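Local coordinates for SusD superfamily protein (Bacteroides vulgatus, PDB 3MYV) that probably binds polysaccharide at the bacterial outer membrane, as SusD-family proteins do in glycan uptake, at residues A[14-17]-A[18-22]; A[64-68]-A[69-73]; A[193-196]-A[197-201]; A[432-435]-A[436-440]. All coordinates share one frame; numbering follows the deposited sequence.

Interaction 1: A[14-17]-A[18-22]; sequences TDVD and NAVNG
Asn18 lies beside Thr14 one helical turn on, the two side chains alongside each other and pointing the same way. Followed outward, Asn18 CB rests 3.6 Å from Asp15 O. Asn18 CG turns back over the preceding turn, beside the backbone N and anti to the carbonyl carbon (chi1 -67°), which sets it 3.4 Å from Thr14 O. Asn18 OD1 is looser, 3.9 Å from Thr14 O. Asn18 ND2 lies 3.4 Å from Thr14 O, at an angle too poor for a hydrogen bond, and 3.9 Å from the methyl CG2 of Thr14. Asn18 ND2 also donates to a water 3.3 Å away, which donates in turn to Asp15 OD1 at 2.9 Å, a single solvent molecule spanning the two side chains; Asp15 OD2 takes the backbone N of Arg11. All this decorates helix 13-27, whose i to i+4 pattern is regular here: Asn18 N reaches Thr14 O at 3.0 Å, and Ala19, Val20 and Asn21 repeat the step onto Asp15, Val16 and Asp17. Val16 CG1 meets Val20 CG2, and both valines pack on helices 77-94 and 103-128. Asp17 and Asn21 share Arg186, Asp17 OD1 through a salt bridge and Asn21 OD1 through a hydrogen bond.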
loop_
_atom_site.group_PDB
_atom_site.type_symbol
_atom_site.label_atom_id
_atom_site.label_comp_id
_atom_site.label_asym_id
_atom_site.label_seq_id
_atom_site.Cartn_x
_atom_site.Cartn_y
_atom_site.Cartn_z
ATOM N N THR A 14 -20.390 -11.132 -18.643
ATOM C CA THR A 14 -20.081 -12.086 -17.569
ATOM C C THR A 14 -18.640 -12.618 -17.711
ATOM O O THR A 14 -17.889 -12.645 -16.738
ATOM C CB THR A 14 -21.126 -13.209 -17.502
ATOM O OG1 THR A 14 -22.354 -12.654 -17.014
ATOM C CG2 THR A 14 -20.695 -14.326 -16.551
ATOM N N ASP A 15 -18.237 -12.983 -18.929
ATOM C CA ASP A 15 -16.858 -13.381 -19.163
ATOM C C ASP A 15 -15.905 -12.284 -18.713
ATOM O O ASP A 15 -14.856 -12.584 -18.138
ATOM C CB ASP A 15 -16.569 -13.693 -20.642
ATOM C CG ASP A 15 -17.296 -14.924 -21.146
ATOM O OD1 ASP A 15 -17.639 -15.810 -20.341
ATOM O OD2 ASP A 15 -17.525 -14.989 -22.368
ATOM N N VAL A 16 -16.255 -11.024 -18.997
ATOM C CA VAL A 16 -15.383 -9.914 -18.618
ATOM C C VAL A 16 -15.293 -9.811 -17.101
ATOM O O VAL A 16 -14.196 -9.629 -16.564
ATOM C CB VAL A 16 -15.799 -8.568 -19.221
ATOM C CG1 VAL A 16 -14.887 -7.456 -18.701
ATOM C CG2 VAL A 16 -15.728 -8.656 -20.797
ATOM N N ASP A 17 -16.433 -9.945 -16.425
ATOM C CA ASP A 17 -16.475 -9.855 -14.951
ATOM C C ASP A 17 -15.551 -10.922 -14.356
ATOM O O ASP A 17 -14.778 -10.647 -13.423
ATOM C CB ASP A 17 -17.924 -9.992 -14.453
ATOM C CG ASP A 17 -18.084 -9.687 -12.976
ATOM O OD1 ASP A 17 -17.279 -8.919 -12.413
ATOM O OD2 ASP A 17 -19.041 -10.206 -12.356
ATOM N N ASN A 18 -15.623 -12.135 -14.907
ATOM C CA ASN A 18 -14.773 -13.247 -14.463
ATOM C C ASN A 18 -13.299 -13.007 -14.705
ATOM O O ASN A 18 -12.472 -13.328 -13.841
ATOM C CB ASN A 18 -15.197 -14.564 -15.119
ATOM C CG ASN A 18 -16.576 -15.028 -14.656
ATOM O OD1 ASN A 18 -17.015 -14.725 -13.541
ATOM N ND2 ASN A 18 -17.267 -15.746 -15.521
ATOM N N ALA A 19 -12.963 -12.432 -15.861
ATOM C CA ALA A 19 -11.575 -12.084 -16.153
ATOM C C ALA A 19 -11.079 -11.056 -15.125
ATOM O O ALA A 19 -9.963 -11.168 -14.597
ATOM C CB ALA A 19 -11.438 -11.529 -17.591
ATOM N N VAL A 20 -11.912 -10.051 -14.835
ATOM C CA VAL A 20 -11.513 -8.980 -13.906
ATOM C C VAL A 20 -11.308 -9.571 -12.520
ATOM O O VAL A 20 -10.288 -9.303 -11.877
ATOM C CB VAL A 20 -12.512 -7.775 -13.902
ATOM C CG1 VAL A 20 -12.185 -6.786 -12.768
ATOM C CG2 VAL A 20 -12.477 -7.076 -15.281
ATOM N N ASN A 21 -12.227 -10.449 -12.108
ATOM C CA ASN A 21 -12.084 -11.188 -10.853
ATOM C C ASN A 21 -10.715 -11.905 -10.738
ATOM O O ASN A 21 -10.062 -11.860 -9.681
ATOM C CB ASN A 21 -13.239 -12.187 -10.728
ATOM C CG ASN A 21 -13.593 -12.486 -9.310
ATOM O OD1 ASN A 21 -14.181 -11.657 -8.630
ATOM N ND2 ASN A 21 -13.224 -13.675 -8.845
ATOM N N GLY A 22 -10.277 -12.529 -11.828
ATOM C CA GLY A 22 -8.974 -13.226 -11.902
ATOM C C GLY A 22 -7.767 -12.316 -11.657
ATOM O O GLY A 22 -6.721 -12.754 -11.162
HETATM O O HOH W 1 -15.778 -16.650 -18.306
#

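Interaction 2: A[64-68]-A[69-73]; sequences NHRPN and SLNAG
Leu70 O receives the ring nitrogen ND1 of His65 at 2.7 Å, the donor arriving nearly in line with the carbonyl and the oxygen lying at the edge of the imidazole, in its plane. At the other end of the ring NE2 is hydrogen-bonded to Lys44, so partners at both nitrogens fix the rotation of the imidazole. Asn71 ND2 donates to Asn64 O at 3.0 Å, within the Asn71 amide plane but from above the plane of the carbonyl. A water accepts from that nitrogen too, while Asn71 OD1 takes the hydroxyl OG of Ser69 at 2.8 Å, so the amide is gripped on both its polar atoms. Arg66 lays one face of its guanidinium over Ser69, with CZ 3.6 Å from CB. Its NE also makes a weak bond to OD1 of Asn68, whose CG stands between backbone N and carbonyl carbon (chi1 71°). In the backbone, Ser69 N to Arg66 O, 2.9 Å, closes a type I beta turn over Pro67 and Asn68. With Arg66 N to Ser69 O it makes Arg66 and Ser69 a single antiparallel hydrogen-bonded pair, as at the end of a tight two-residue beta hairpin, in the loop between helices 56-61 and 77-94.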
loop_
_atom_site.group_PDB
_atom_site.type_symbol
_atom_site.label_atom_id
_atom_site.label_comp_id
_atom_site.label_asym_id
_atom_site.label_seq_id
_atom_site.Cartn_x
_atom_site.Cartn_y
_atom_site.Cartn_z
ATOM N N ASN A 64 18.449 -6.710 1.770
ATOM C CA ASN A 64 19.245 -7.774 1.165
ATOM C C ASN A 64 18.578 -8.166 -0.156
ATOM O O ASN A 64 17.738 -9.062 -0.187
ATOM C CB ASN A 64 19.323 -8.979 2.117
ATOM C CG ASN A 64 20.055 -10.152 1.512
ATOM O OD1 ASN A 64 20.665 -10.026 0.459
ATOM N ND2 ASN A 64 19.962 -11.311 2.150
ATOM N N HIS A 65 18.929 -7.440 -1.212
ATOM C CA HIS A 65 18.338 -7.618 -2.540
ATOM C C HIS A 65 19.447 -7.616 -3.588
ATOM O O HIS A 65 20.360 -6.797 -3.528
ATOM C CB HIS A 65 17.384 -6.478 -2.879
ATOM C CG HIS A 65 16.404 -6.168 -1.807
ATOM N ND1 HIS A 65 15.381 -7.027 -1.479
ATOM C CD2 HIS A 65 16.253 -5.075 -1.020
ATOM C CE1 HIS A 65 14.669 -6.497 -0.497
ATOM N NE2 HIS A 65 15.177 -5.312 -0.201
ATOM N N ARG A 66 19.341 -8.494 -4.573
ATOM C CA ARG A 66 20.291 -8.452 -5.687
ATOM C C ARG A 66 19.665 -8.860 -7.019
ATOM O O ARG A 66 18.595 -9.474 -7.049
ATOM C CB ARG A 66 21.516 -9.290 -5.364
ATOM C CG ARG A 66 21.213 -10.701 -5.025
ATOM C CD ARG A 66 22.464 -11.432 -4.533
ATOM N NE ARG A 66 22.400 -12.829 -4.938
ATOM C CZ ARG A 66 21.829 -13.808 -4.238
ATOM N NH1 ARG A 66 21.279 -13.574 -3.045
ATOM N NH2 ARG A 66 21.824 -15.040 -4.730
ATOM N N PRO A 67 20.296 -8.457 -8.133
ATOM C CA PRO A 67 19.665 -8.693 -9.429
ATOM C C PRO A 67 19.302 -10.163 -9.714
ATOM O O PRO A 67 18.263 -10.416 -10.319
ATOM C CB PRO A 67 20.721 -8.168 -10.413
ATOM C CG PRO A 67 21.394 -7.112 -9.664
ATOM C CD PRO A 67 21.478 -7.599 -8.261
ATOM N N ASN A 68 20.114 -11.121 -9.256
ATOM C CA ASN A 68 19.805 -12.542 -9.459
ATOM C C ASN A 68 18.929 -13.165 -8.377
ATOM O O ASN A 68 18.594 -14.349 -8.464
ATOM C CB ASN A 68 21.079 -13.383 -9.716
ATOM C CG ASN A 68 21.962 -13.561 -8.480
ATOM O OD1 ASN A 68 21.605 -13.173 -7.363
ATOM N ND2 ASN A 68 23.121 -14.186 -8.684
ATOM N N SER A 69 18.522 -12.363 -7.394
ATOM C CA SER A 69 17.635 -12.829 -6.326
ATOM C C SER A 69 17.072 -11.587 -5.634
ATOM O O SER A 69 17.651 -11.080 -4.666
ATOM C CB SER A 69 18.407 -13.715 -5.337
ATOM O OG SER A 69 17.541 -14.390 -4.446
ATOM N N LEU A 70 15.943 -11.084 -6.136
ATOM C CA LEU A 70 15.405 -9.821 -5.591
ATOM C C LEU A 70 15.102 -9.940 -4.097
ATOM O O LEU A 70 15.249 -8.964 -3.391
ATOM C CB LEU A 70 14.206 -9.293 -6.357
ATOM C CG LEU A 70 14.493 -8.305 -7.495
ATOM C CD1 LEU A 70 15.469 -8.862 -8.566
ATOM C CD2 LEU A 70 13.195 -7.828 -8.122
ATOM N N ASN A 71 14.712 -11.120 -3.614
ATOM C CA ASN A 71 14.378 -11.307 -2.200
ATOM C C ASN A 71 13.304 -10.303 -1.796
ATOM O O ASN A 71 13.389 -9.656 -0.740
ATOM C CB ASN A 71 15.608 -11.183 -1.287
ATOM C CG ASN A 71 16.736 -12.156 -1.652
ATOM O OD1 ASN A 71 16.490 -13.224 -2.182
ATOM N ND2 ASN A 71 17.973 -11.792 -1.325
ATOM N N ALA A 72 12.275 -10.205 -2.635
ATOM C CA ALA A 72 11.173 -9.280 -2.411
ATOM C C ALA A 72 9.876 -9.873 -2.946
ATOM O O ALA A 72 9.138 -9.227 -3.683
ATOM C CB ALA A 72 11.470 -7.888 -3.051
ATOM N N GLY A 73 9.600 -11.114 -2.561
ATOM C CA GLY A 73 8.389 -11.780 -3.001
ATOM C C GLY A 73 8.336 -11.880 -4.522
ATOM O O GLY A 73 9.275 -12.364 -5.136
HETATM O O HOH W 2 20.016 -13.921 -0.987
#

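Interaction 3: A[193-196]-A[197-201]; sequences RALL and ARIYL. With EDO (1,2-ethanediol), chain I.
Ala197, first of the second segment, hydrogen-bonds through its N to Arg193 O at 2.9 Å, and its methyl settles against the carbonyl oxygens of the turn before. Arg198 comes next, its N on Ala194 O. Its long side chain bends at chi3 (-73°) and crosses Leu195, whose CD1 lies 4.0 Å from Arg198 NH1. The Arg198 guanidinium is held at all three nitrogens: NE forms a salt bridge with Glu336, NH2 bonds to Val331 O, and NH1 donates to O2 of a bound 1,2-ethanediol at 2.7 Å, which lies at the edge of the group near its plane. That diol, probably from the crystallisation liquor, is also bonded to Tyr33 and Arg126. Ile199 sends CD1 across to Leu195 CG at 3.8 Å, while it packs on helices 160-177 and 103-128, which places helix 189-202 inside the alpha-helical body of a SusD-family protein, a family placed in the TPR clan. Tyr200 then turns its ring back along the helix. Leu196 CD1 sits over one face in a CH-pi contact, 4.0 Å from the Tyr200 ring centroid and 17° off its normal, and Leu196 CG approaches the ring at Tyr200 CE2, 3.5 Å away. The phenol oxygen OH is hydrogen-bonded to Glu172 of helix 160-177. An alanine in place of Tyr200 would be likely to leave Leu196 without its aromatic partner and the Glu172 carboxylate without this hydroxyl. Helix 206-223 adds Leu212 against Leu196 and Lys208 against the tyrosine.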
loop_
_atom_site.group_PDB
_atom_site.type_symbol
_atom_site.label_atom_id
_atom_site.label_comp_id
_atom_site.label_asym_id
_atom_site.label_seq_id
_atom_site.Cartn_x
_atom_site.Cartn_y
_atom_site.Cartn_z
ATOM N N ARG A 193 -10.993 6.487 -6.285
ATOM C CA ARG A 193 -10.750 7.879 -5.889
ATOM C C ARG A 193 -9.788 7.956 -4.695
ATOM O O ARG A 193 -8.934 8.827 -4.654
ATOM C CB ARG A 193 -12.071 8.605 -5.552
ATOM C CG ARG A 193 -13.045 8.699 -6.750
ATOM C CD ARG A 193 -14.426 9.132 -6.288
ATOM N NE ARG A 193 -14.439 10.521 -5.850
ATOM C CZ ARG A 193 -15.356 11.054 -5.056
ATOM N NH1 ARG A 193 -16.323 10.300 -4.507
ATOM N NH2 ARG A 193 -15.297 12.342 -4.786
ATOM N N ALA A 194 -9.902 7.029 -3.742
ATOM C CA ALA A 194 -8.979 7.017 -2.612
ATOM C C ALA A 194 -7.539 6.800 -3.123
ATOM O O ALA A 194 -6.604 7.488 -2.696
ATOM C CB ALA A 194 -9.392 5.944 -1.570
ATOM N N LEU A 195 -7.369 5.852 -4.051
ATOM C CA LEU A 195 -6.052 5.549 -4.602
ATOM C C LEU A 195 -5.488 6.775 -5.361
ATOM O O LEU A 195 -4.307 7.123 -5.218
ATOM C CB LEU A 195 -6.128 4.313 -5.523
ATOM C CG LEU A 195 -4.855 3.859 -6.228
ATOM C CD1 LEU A 195 -3.717 3.604 -5.259
ATOM C CD2 LEU A 195 -5.099 2.619 -7.112
ATOM N N LEU A 196 -6.345 7.410 -6.152
ATOM C CA LEU A 196 -5.979 8.620 -6.913
ATOM C C LEU A 196 -5.537 9.760 -5.987
ATOM O O LEU A 196 -4.596 10.492 -6.309
ATOM C CB LEU A 196 -7.158 9.070 -7.787
ATOM C CG LEU A 196 -6.926 10.275 -8.711
ATOM C CD1 LEU A 196 -5.694 10.028 -9.583
ATOM C CD2 LEU A 196 -8.144 10.618 -9.564
ATOM N N ALA A 197 -6.230 9.940 -4.845
ATOM C CA ALA A 197 -5.808 10.975 -3.885
ATOM C C ALA A 197 -4.405 10.649 -3.379
ATOM O O ALA A 197 -3.576 11.556 -3.265
ATOM C CB ALA A 197 -6.780 11.107 -2.730
ATOM N N ARG A 198 -4.142 9.372 -3.077
ATOM C CA ARG A 198 -2.784 8.960 -2.653
ATOM C C ARG A 198 -1.766 9.280 -3.731
ATOM O O ARG A 198 -0.682 9.824 -3.445
ATOM C CB ARG A 198 -2.760 7.466 -2.292
ATOM C CG ARG A 198 -1.419 6.902 -1.878
ATOM C CD ARG A 198 -1.383 5.405 -2.070
ATOM N NE ARG A 198 -2.196 4.711 -1.063
ATOM C CZ ARG A 198 -2.358 3.396 -1.014
ATOM N NH1 ARG A 198 -1.789 2.615 -1.933
ATOM N NH2 ARG A 198 -3.103 2.855 -0.060
ATOM N N ILE A 199 -2.088 8.919 -4.979
ATOM C CA ILE A 199 -1.133 9.089 -6.063
ATOM C C ILE A 199 -0.875 10.579 -6.327
ATOM O O ILE A 199 0.280 10.980 -6.550
ATOM C CB ILE A 199 -1.552 8.268 -7.331
ATOM C CG1 ILE A 199 -1.374 6.761 -7.047
ATOM C CG2 ILE A 199 -0.717 8.653 -8.581
ATOM C CD1 ILE A 199 -2.102 5.831 -8.054
ATOM N N TYR A 200 -1.926 11.401 -6.296
ATOM C CA TYR A 200 -1.730 12.862 -6.395
ATOM C C TYR A 200 -0.721 13.330 -5.335
ATOM O O TYR A 200 0.213 14.079 -5.629
ATOM C CB TYR A 200 -3.034 13.629 -6.176
ATOM C CG TYR A 200 -4.022 13.693 -7.318
ATOM C CD1 TYR A 200 -3.617 13.840 -8.646
ATOM C CD2 TYR A 200 -5.398 13.624 -7.054
ATOM C CE1 TYR A 200 -4.562 13.925 -9.676
ATOM C CE2 TYR A 200 -6.312 13.695 -8.045
ATOM C CZ TYR A 200 -5.904 13.844 -9.360
ATOM O OH TYR A 200 -6.878 13.903 -10.337
ATOM N N LEU A 201 -0.864 12.834 -4.117
ATOM C CA LEU A 201 0.019 13.220 -2.998
ATOM C C LEU A 201 1.458 12.796 -3.235
ATOM O O LEU A 201 2.398 13.600 -3.074
ATOM C CB LEU A 201 -0.514 12.620 -1.671
ATOM C CG LEU A 201 0.180 13.039 -0.370
ATOM C CD1 LEU A 201 -0.232 14.466 -0.018
ATOM C CD2 LEU A 201 -0.116 12.069 0.820
HETATM C C1 EDO I . -0.227 -0.891 0.586
HETATM O O1 EDO I . 0.714 0.093 0.996
HETATM C C2 EDO I . -1.437 -0.238 -0.090
HETATM O O2 EDO I . -1.191 0.044 -1.509
#

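Interaction 4: A[432-435]-A[436-440]; sequences LPIP and EDQFI
Pro435 and Gln438 are joined by the one backbone hydrogen bond of this contact, Gln438 N to Pro435 O at 3.0 Å. The donor stands above the carbonyl plane, and the bond closes a type I beta turn over Glu436 and Asp437. Pro435 buries more surface than any other residue here. Pro435 CB lies 3.5 Å from OD1 of Asp437; the torsion of that aspartate, with CG between backbone N and carbonyl carbon (chi1 66°), turns OD1 back toward the proline ring. On another part of the turn, CB and CG of Gln438 both rest 3.4 Å from Pro435 O, covering the carbonyl with aliphatic carbon. Ile434 meets the same glutamine: its branch methyl CG2 comes within 3.8 Å of Gln438 CG, the two side chains crossing at about a right angle. Ile434 CG2 also lies 4.0 Å from Phe439 CZ, an oblique approach to the ring, so one methyl serves two partners. The phenyl folds back toward the start of the turn, where Phe439 CE2 lies 3.9 Å from Pro435 O. A serine in place of Phe439 has no ring, which would probably leave the Ile434 methyl without its aromatic neighbour and open a gap beside the Pro435 carbonyl. The segment 432-435 is extended, running from strand 422-423 toward the short, weakly bonded helix 438-441; Gln447 grips Ile434 N, and Trp76, just ahead of helix 77-94, packs on Gln438.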
loop_
_atom_site.group_PDB
_atom_site.type_symbol
_atom_site.label_atom_id
_atom_site.label_comp_id
_atom_site.label_asym_id
_atom_site.label_seq_id
_atom_site.Cartn_x
_atom_site.Cartn_y
_atom_site.Cartn_z
ATOM N N LEU A 432 14.469 -1.482 -5.503
ATOM C CA LEU A 432 14.884 -2.853 -5.827
ATOM C C LEU A 432 15.672 -2.882 -7.115
ATOM O O LEU A 432 15.529 -1.978 -7.966
ATOM C CB LEU A 432 13.672 -3.762 -5.991
ATOM C CG LEU A 432 12.899 -4.104 -4.725
ATOM C CD1 LEU A 432 11.592 -4.745 -5.119
ATOM C CD2 LEU A 432 13.681 -4.998 -3.729
ATOM N N PRO A 433 16.540 -3.902 -7.272
ATOM C CA PRO A 433 17.204 -4.018 -8.564
ATOM C C PRO A 433 16.285 -4.626 -9.643
ATOM O O PRO A 433 15.346 -5.382 -9.342
ATOM C CB PRO A 433 18.367 -4.946 -8.260
ATOM C CG PRO A 433 17.784 -5.892 -7.219
ATOM C CD PRO A 433 16.907 -5.005 -6.364
ATOM N N ILE A 434 16.558 -4.259 -10.889
ATOM C CA ILE A 434 15.957 -4.892 -12.048
ATOM C C ILE A 434 16.438 -6.363 -12.069
ATOM O O ILE A 434 17.652 -6.607 -11.944
ATOM C CB ILE A 434 16.366 -4.158 -13.374
ATOM C CG1 ILE A 434 16.015 -2.653 -13.350
ATOM C CG2 ILE A 434 15.730 -4.864 -14.591
ATOM C CD1 ILE A 434 14.550 -2.312 -13.138
ATOM N N PRO A 435 15.517 -7.330 -12.201
ATOM C CA PRO A 435 15.923 -8.744 -12.239
ATOM C C PRO A 435 16.883 -9.030 -13.380
ATOM O O PRO A 435 16.671 -8.563 -14.509
ATOM C CB PRO A 435 14.607 -9.501 -12.456
ATOM C CG PRO A 435 13.554 -8.552 -11.971
ATOM C CD PRO A 435 14.049 -7.185 -12.225
ATOM N N GLU A 436 17.901 -9.822 -13.086
ATOM C CA GLU A 436 18.977 -10.113 -14.027
ATOM C C GLU A 436 18.428 -10.650 -15.366
ATOM O O GLU A 436 18.931 -10.294 -16.443
ATOM C CB GLU A 436 19.938 -11.121 -13.402
ATOM C CG GLU A 436 21.121 -11.511 -14.276
ATOM C CD GLU A 436 22.066 -12.499 -13.591
ATOM O OE1 GLU A 436 21.699 -13.686 -13.430
ATOM O OE2 GLU A 436 23.190 -12.089 -13.243
ATOM N N ASP A 437 17.382 -11.473 -15.303
ATOM C CA ASP A 437 16.868 -12.080 -16.533
ATOM C C ASP A 437 16.256 -11.116 -17.534
ATOM O O ASP A 437 16.123 -11.472 -18.713
ATOM C CB ASP A 437 15.956 -13.287 -16.272
ATOM C CG ASP A 437 14.680 -12.938 -15.584
ATOM O OD1 ASP A 437 14.474 -11.767 -15.179
ATOM O OD2 ASP A 437 13.869 -13.881 -15.431
ATOM N N GLN A 438 15.922 -9.886 -17.103
ATOM C CA GLN A 438 15.551 -8.848 -18.068
ATOM C C GLN A 438 16.654 -8.534 -19.085
ATOM O O GLN A 438 16.343 -8.139 -20.203
ATOM C CB GLN A 438 15.118 -7.550 -17.354
ATOM C CG GLN A 438 13.983 -7.781 -16.386
ATOM C CD GLN A 438 12.858 -8.656 -16.940
ATOM O OE1 GLN A 438 12.699 -9.844 -16.556
ATOM N NE2 GLN A 438 12.074 -8.082 -17.839
ATOM N N PHE A 439 17.917 -8.733 -18.735
ATOM C CA PHE A 439 19.031 -8.403 -19.641
ATOM C C PHE A 439 19.273 -9.424 -20.762
ATOM O O PHE A 439 20.066 -9.170 -21.673
ATOM C CB PHE A 439 20.308 -8.081 -18.832
ATOM C CG PHE A 439 20.067 -7.032 -17.786
ATOM C CD1 PHE A 439 19.766 -5.730 -18.157
ATOM C CD2 PHE A 439 20.062 -7.351 -16.442
ATOM C CE1 PHE A 439 19.505 -4.757 -17.199
ATOM C CE2 PHE A 439 19.808 -6.376 -15.476
ATOM C CZ PHE A 439 19.507 -5.092 -15.853
ATOM N N ILE A 440 18.559 -10.558 -20.711
ATOM C CA ILE A 440 18.623 -11.577 -21.765
ATOM C C ILE A 440 18.140 -10.949 -23.081
ATOM O O ILE A 440 18.873 -10.929 -24.080
ATOM C CB ILE A 440 17.790 -12.831 -21.373
ATOM C CG1 ILE A 440 18.432 -13.555 -20.174
ATOM C CG2 ILE A 440 17.621 -13.803 -22.589
ATOM C CD1 ILE A 440 17.628 -14.751 -19.645
#

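In the fold
From the N terminus the four contacts follow in series, none enclosing or crossing another. Interactions 1 and 3 are consecutive turns within one helix each, 13-27 and 189-202, and close no loop, whereas interaction 2, in the loop before helix 77-94, and interaction 4, where the chain enters helix 438-441, each close a beta turn. Only interactions 2 and 4 touch, with centres about 10 Å apart: Pro67 O probably accepts from Glu436 N, Leu432 CD2 packs on the His65 ring, and Pro433 meets Arg66 and Leu70. An early loop is thus tied to a segment near the C terminus. Interactions 1 and 3, nearest atoms about 13 Å apart, both pack on helix 103-128.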